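Side-chain contacts in branched-chain phosphotransacylase (Enterococcus faecalis, PDB 1YCO), which probably transfers branched-chain acyl groups between coenzyme A and phosphate: residues T82-K85 with E86-K89; E198-H202 with K203-G207. All coordinates share one frame; numbering follows the deposited sequence.

Contact 1 (T82-K85 with E86-K89)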
ATOM      1  N   THR A  82      -2.950  27.260  -1.392  1.00 53.35           N
ATOM      2  CA  THR A  82      -2.730  28.591  -1.964  1.00 52.65           C
ATOM      3  C   THR A  82      -2.386  28.534  -3.450  1.00 50.01           C
ATOM      4  O   THR A  82      -3.000  29.230  -4.255  1.00 48.52           O
ATOM      5  CB  THR A  82      -1.570  29.334  -1.257  1.00 53.34           C
ATOM      6  OG1 THR A  82      -1.854  29.471   0.139  1.00 55.71           O
ATOM      7  CG2 THR A  82      -1.375  30.714  -1.862  1.00 54.05           C
ATOM      8  N   LEU A  83      -1.399  27.712  -3.802  1.00 49.32           N
ATOM      9  CA  LEU A  83      -0.963  27.565  -5.194  1.00 49.10           C
ATOM     10  C   LEU A  83      -2.005  26.849  -6.031  1.00 47.66           C
ATOM     11  O   LEU A  83      -2.287  27.246  -7.159  1.00 46.39           O
ATOM     12  CB  LEU A  83       0.353  26.781  -5.262  1.00 49.83           C
ATOM     13  CG  LEU A  83       0.875  26.380  -6.651  1.00 48.05           C
ATOM     14  CD1 LEU A  83       1.331  27.618  -7.414  1.00 48.61           C
ATOM     15  CD2 LEU A  83       2.036  25.416  -6.498  1.00 48.97           C
ATOM     16  N   LEU A  84      -2.576  25.793  -5.467  1.00 50.52           N
ATOM     17  CA  LEU A  84      -3.574  25.000  -6.173  1.00 53.54           C
ATOM     18  C   LEU A  84      -4.777  25.854  -6.541  1.00 53.95           C
ATOM     19  O   LEU A  84      -5.194  25.895  -7.702  1.00 52.96           O
ATOM     20  CB  LEU A  84      -4.011  23.820  -5.307  1.00 54.15           C
ATOM     21  CG  LEU A  84      -4.623  22.639  -6.059  1.00 56.23           C
ATOM     22  CD1 LEU A  84      -3.585  22.047  -7.013  1.00 56.95           C
ATOM     23  CD2 LEU A  84      -5.082  21.578  -5.066  1.00 57.45           C
ATOM     24  N   LYS A  85      -5.335  26.537  -5.546  1.00 54.60           N
ATOM     25  CA  LYS A  85      -6.485  27.403  -5.786  1.00 57.01           C
ATOM     26  C   LYS A  85      -6.075  28.465  -6.809  1.00 56.69           C
ATOM     27  O   LYS A  85      -6.887  28.933  -7.618  1.00 57.69           O
ATOM     28  CB  LYS A  85      -6.930  28.099  -4.492  1.00 58.36           C
ATOM     29  CG  LYS A  85      -8.145  29.016  -4.682  1.00 59.50           C
ATOM     30  CD  LYS A  85      -8.180  30.150  -3.665  1.00 59.77           C
ATOM     31  CE  LYS A  85      -8.312  29.649  -2.230  1.00 58.77           C
ATOM     32  NZ  LYS A  85      -8.278  30.797  -1.265  1.00 58.67           N
ATOM     33  N   GLU A  86      -4.800  28.834  -6.760  1.00 54.91           N
ATOM     34  CA  GLU A  86      -4.247  29.831  -7.660  1.00 54.24           C
ATOM     35  C   GLU A  86      -4.197  29.377  -9.123  1.00 52.77           C
ATOM     36  O   GLU A  86      -4.578  30.128 -10.023  1.00 49.86           O
ATOM     37  CB  GLU A  86      -2.843  30.233  -7.187  1.00 55.83           C
ATOM     38  CG  GLU A  86      -2.741  31.684  -6.758  1.00 57.53           C
ATOM     39  CD  GLU A  86      -2.998  32.631  -7.914  1.00 59.08           C
ATOM     40  OE1 GLU A  86      -3.470  33.766  -7.669  1.00 58.84           O
ATOM     41  OE2 GLU A  86      -2.718  32.234  -9.070  1.00 58.45           O
ATOM     42  N   MET A  87      -3.729  28.154  -9.366  1.00 52.95           N
ATOM     43  CA  MET A  87      -3.632  27.637 -10.737  1.00 54.45           C
ATOM     44  C   MET A  87      -4.978  27.184 -11.315  1.00 55.63           C
ATOM     45  O   MET A  87      -5.093  26.943 -12.514  1.00 56.40           O
ATOM     46  CB  MET A  87      -2.607  26.494 -10.793  1.00 54.21           C
ATOM     47  CG  MET A  87      -2.760  25.454  -9.684  1.00 54.68           C
ATOM     48  SD  MET A  87      -1.378  24.255  -9.575  1.00 54.69           S
ATOM     49  CE  MET A  87      -1.809  23.144 -10.943  1.00 52.99           C
ATOM     50  N   LEU A  88      -5.999  27.093 -10.464  1.00 57.18           N
ATOM     51  CA  LEU A  88      -7.328  26.686 -10.910  1.00 57.47           C
ATOM     52  C   LEU A  88      -8.275  27.857 -11.180  1.00 58.01           C
ATOM     53  O   LEU A  88      -9.488  27.665 -11.271  1.00 57.92           O
ATOM     54  CB  LEU A  88      -7.968  25.728  -9.893  1.00 57.61           C
ATOM     55  CG  LEU A  88      -7.476  24.269  -9.905  1.00 57.94           C
ATOM     56  CD1 LEU A  88      -8.174  23.479  -8.811  1.00 55.63           C
ATOM     57  CD2 LEU A  88      -7.759  23.635 -11.273  1.00 55.96           C
ATOM     58  N   LYS A  89      -7.735  29.069 -11.308  1.00 58.32           N
ATOM     59  CA  LYS A  89      -8.582  30.237 -11.594  1.00 58.35           C
ATOM     60  C   LYS A  89      -8.812  30.390 -13.096  1.00 58.50           C
ATOM     61  O   LYS A  89      -7.900  30.192 -13.897  1.00 60.42           O
ATOM     62  CB  LYS A  89      -7.956  31.519 -11.041  1.00 57.05           C
ATOM     63  CG  LYS A  89      -8.038  31.661  -9.535  1.00 57.31           C
ATOM     64  CD  LYS A  89      -7.508  33.013  -9.079  1.00 58.38           C
ATOM     65  CE  LYS A  89      -7.556  33.145  -7.557  1.00 60.96           C
ATOM     66  NZ  LYS A  89      -6.926  34.419  -7.071  1.00 59.90           N
TER
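L83 and L84 meet M87 along one side of the last turns of helix 80-87, a local i to i+3 and i+4 contact where the helix runs out after packing on helix 54-66 and strand 72-75. The backbone bond from M87 N to L83 O is short, at 2.8 Å, and the donor approaches with a C=O...N angle of 162°. On either side of it in the sequence the turn is held less firmly: E86 N to T82 O and L88 N to L84 O are both weak bonds, the latter bent to 130° at its hydrogen, as L88 leaves helical geometry.

The side chain of M87 starts between its own backbone N and carbonyl carbon (chi1 47°), which brings CG against the carbonyl oxygens of L83 and L84, 3.1 Å from L83 O. With chi2 extended, SD of M87 lies 4.0 Å from L84 CD1 and 4.3 Å from L83 CG, against both leucines. L88 stays close to the backbone, its CG 3.6 Å from L84 O.

M87 and L83 both pack on V62 of helix 54-66, and M87 also reaches L73 of strand 72-75. E86 lies against A58 and Q59 of the same helix as V62, its chain bending at chi2 so that the carboxylate faces two partners: OE2 takes a weak hydrogen bond from H92 NE2, while OE1 pairs with K89 NZ at 3.6 Å. The extended chain of K89 runs back along the helix end, its CG beside K85 O.

The two weak backbone bonds at the helix end are thus complemented by an apolar patch facing helix 54-66 and by a buried glutamate whose negative charge is probably eased by a lysine and a histidine.

Contact 2 (E198-H202 with K203-G207); sequences EAVAH and KRYSG
Y205 N donates to V200 O at 2.9 Å, five residues back, the donor tilted 15° from the carbonyl plane, while R204 N reaches A201 O, also at 2.9 Å, from above the plane of that carbonyl. Together with the positive phi of R204 (52°), these two bonds form a Schellman motif that ends helix 197-202. The preceding donor, K203 N, still makes an ordinary helical bond to A199 O.

The side chains of V200 and Y205 supply the apolar contact that commonly accompanies this motif. V200 CG1, set opposite its backbone N (chi1 167°), points to the departing chain, lying 4.3 Å from Y205 CB and at the edge of the tyrosine ring. K203 CG rests 3.7 Å from A199 O before the chain bends twice, and its NZ makes a long, weak ion pair with E158. R204 CG lies near A201 O.

Both V200 and Y205 lean on L193 of helix 191-195 and on M210 in the following loop; Y205 also touches F186 and L189 of strand 184-189, and H202 and K203 pack on S256 of the second subunit.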
ATOM      1  N   GLU A 198       6.795 -13.853 -12.352  1.00 38.71           N
ATOM      2  CA  GLU A 198       7.009 -15.063 -11.587  1.00 40.35           C
ATOM      3  C   GLU A 198       5.756 -15.401 -10.780  1.00 41.33           C
ATOM      4  O   GLU A 198       5.334 -16.554 -10.771  1.00 41.84           O
ATOM      5  CB  GLU A 198       8.229 -14.905 -10.664  1.00 40.43           C
ATOM      6  CG  GLU A 198       8.341 -15.981  -9.582  1.00 44.63           C
ATOM      7  CD  GLU A 198       9.771 -16.262  -9.139  1.00 47.11           C
ATOM      8  OE1 GLU A 198      10.620 -15.348  -9.262  1.00 49.38           O
ATOM      9  OE2 GLU A 198      10.039 -17.394  -8.653  1.00 45.63           O
ATOM     10  N   ALA A 199       5.157 -14.411 -10.116  1.00 40.87           N
ATOM     11  CA  ALA A 199       3.938 -14.661  -9.340  1.00 41.29           C
ATOM     12  C   ALA A 199       2.822 -15.167 -10.263  1.00 41.63           C
ATOM     13  O   ALA A 199       2.006 -16.010  -9.872  1.00 39.39           O
ATOM     14  CB  ALA A 199       3.485 -13.388  -8.619  1.00 42.67           C
ATOM     15  N   VAL A 200       2.796 -14.632 -11.484  1.00 41.70           N
ATOM     16  CA  VAL A 200       1.818 -15.026 -12.502  1.00 44.32           C
ATOM     17  C   VAL A 200       1.995 -16.517 -12.834  1.00 45.71           C
ATOM     18  O   VAL A 200       1.026 -17.279 -12.901  1.00 42.18           O
ATOM     19  CB  VAL A 200       2.008 -14.196 -13.804  1.00 44.18           C
ATOM     20  CG1 VAL A 200       1.218 -14.823 -14.947  1.00 41.46           C
ATOM     21  CG2 VAL A 200       1.566 -12.757 -13.570  1.00 42.94           C
ATOM     22  N   ALA A 201       3.252 -16.908 -13.043  1.00 48.45           N
ATOM     23  CA  ALA A 201       3.605 -18.286 -13.351  1.00 51.39           C
ATOM     24  C   ALA A 201       3.318 -19.150 -12.132  1.00 52.97           C
ATOM     25  O   ALA A 201       2.733 -20.226 -12.240  1.00 55.66           O
ATOM     26  CB  ALA A 201       5.079 -18.381 -13.730  1.00 50.54           C
ATOM     27  N   HIS A 202       3.711 -18.650 -10.970  1.00 54.03           N
ATOM     28  CA  HIS A 202       3.520 -19.352  -9.711  1.00 55.04           C
ATOM     29  C   HIS A 202       2.058 -19.722  -9.517  1.00 54.97           C
ATOM     30  O   HIS A 202       1.756 -20.801  -9.023  1.00 56.60           O
ATOM     31  CB  HIS A 202       4.000 -18.464  -8.555  1.00 57.26           C
ATOM     32  CG  HIS A 202       3.977 -19.131  -7.215  1.00 60.26           C
ATOM     33  ND1 HIS A 202       4.270 -18.461  -6.047  1.00 63.07           N
ATOM     34  CD2 HIS A 202       3.700 -20.408  -6.855  1.00 63.60           C
ATOM     35  CE1 HIS A 202       4.175 -19.295  -5.024  1.00 63.81           C
ATOM     36  NE2 HIS A 202       3.829 -20.481  -5.488  1.00 64.40           N
ATOM     37  N   LYS A 203       1.144 -18.835  -9.896  1.00 55.47           N
ATOM     38  CA  LYS A 203      -0.276 -19.132  -9.729  1.00 55.56           C
ATOM     39  C   LYS A 203      -0.911 -19.585 -11.034  1.00 55.52           C
ATOM     40  O   LYS A 203      -2.122 -19.793 -11.098  1.00 56.00           O
ATOM     41  CB  LYS A 203      -1.024 -17.912  -9.189  1.00 56.21           C
ATOM     42  CG  LYS A 203      -0.639 -17.516  -7.781  1.00 57.72           C
ATOM     43  CD  LYS A 203      -1.437 -16.307  -7.298  1.00 59.34           C
ATOM     44  CE  LYS A 203      -2.937 -16.615  -7.123  1.00 59.87           C
ATOM     45  NZ  LYS A 203      -3.700 -16.781  -8.411  1.00 58.70           N
ATOM     46  N   ARG A 204      -0.087 -19.736 -12.070  1.00 55.17           N
ATOM     47  CA  ARG A 204      -0.561 -20.168 -13.385  1.00 54.50           C
ATOM     48  C   ARG A 204      -1.728 -19.315 -13.870  1.00 53.50           C
ATOM     49  O   ARG A 204      -2.657 -19.822 -14.496  1.00 54.75           O
ATOM     50  CB  ARG A 204      -1.002 -21.631 -13.331  1.00 55.03           C
ATOM     51  CG  ARG A 204       0.093 -22.596 -12.956  1.00 56.11           C
ATOM     52  CD  ARG A 204      -0.476 -23.984 -12.801  1.00 56.41           C
ATOM     53  NE  ARG A 204       0.559 -24.982 -12.542  1.00 55.36           N
ATOM     54  CZ  ARG A 204       0.302 -26.256 -12.274  1.00 55.63           C
ATOM     55  NH1 ARG A 204      -0.955 -26.687 -12.231  1.00 56.49           N
ATOM     56  NH2 ARG A 204       1.298 -27.096 -12.053  1.00 55.50           N
ATOM     57  N   TYR A 205      -1.681 -18.022 -13.564  1.00 51.60           N
ATOM     58  CA  TYR A 205      -2.728 -17.095 -13.965  1.00 47.23           C
ATOM     59  C   TYR A 205      -2.604 -16.811 -15.461  1.00 47.14           C
ATOM     60  O   TYR A 205      -1.519 -16.914 -16.045  1.00 46.89           O
ATOM     61  CB  TYR A 205      -2.594 -15.787 -13.171  1.00 44.12           C
ATOM     62  CG  TYR A 205      -3.526 -14.692 -13.636  1.00 38.18           C
ATOM     63  CD1 TYR A 205      -4.848 -14.640 -13.207  1.00 35.87           C
ATOM     64  CD2 TYR A 205      -3.097 -13.744 -14.566  1.00 35.97           C
ATOM     65  CE1 TYR A 205      -5.728 -13.672 -13.701  1.00 35.29           C
ATOM     66  CE2 TYR A 205      -3.968 -12.775 -15.064  1.00 35.28           C
ATOM     67  CZ  TYR A 205      -5.289 -12.750 -14.630  1.00 34.64           C
ATOM     68  OH  TYR A 205      -6.166 -11.832 -15.166  1.00 35.39           O
ATOM     69  N   SER A 206      -3.729 -16.468 -16.080  1.00 46.03           N
ATOM     70  CA  SER A 206      -3.767 -16.140 -17.498  1.00 45.23           C
ATOM     71  C   SER A 206      -4.748 -14.975 -17.670  1.00 43.18           C
ATOM     72  O   SER A 206      -5.866 -15.028 -17.165  1.00 43.09           O
ATOM     73  CB  SER A 206      -4.236 -17.356 -18.307  1.00 48.48           C
ATOM     74  OG  SER A 206      -4.097 -17.134 -19.710  1.00 51.00           O
ATOM     75  N   GLY A 207      -4.323 -13.927 -18.366  1.00 41.53           N
ATOM     76  CA  GLY A 207      -5.180 -12.770 -18.567  1.00 40.01           C
ATOM     77  C   GLY A 207      -4.517 -11.777 -19.503  1.00 38.52           C
ATOM     78  O   GLY A 207      -3.405 -12.040 -19.960  1.00 37.61           O
TER

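The two contacts are both helix C-terminal ends, yet they lie on opposite sides of the chain's centre, with centres about 45 Å apart and no touch between them. Contact 1 is partly buried, on a helix that packs against helix 54-66 beside the five-stranded parallel sheet; contact 2 is a surface contact beside strand 184-189, an outermost strand, within this chain, of the mixed sheet, and reaches the second subunit. Their chemistry differs accordingly. Helix 80-87 ends with one sound backbone bond between two weak ones, a methionine packed on leucines and a lysine paired with a glutamate, whereas helix 197-202 is closed by backbone bonds of a Schellman motif and one valine–tyrosine contact.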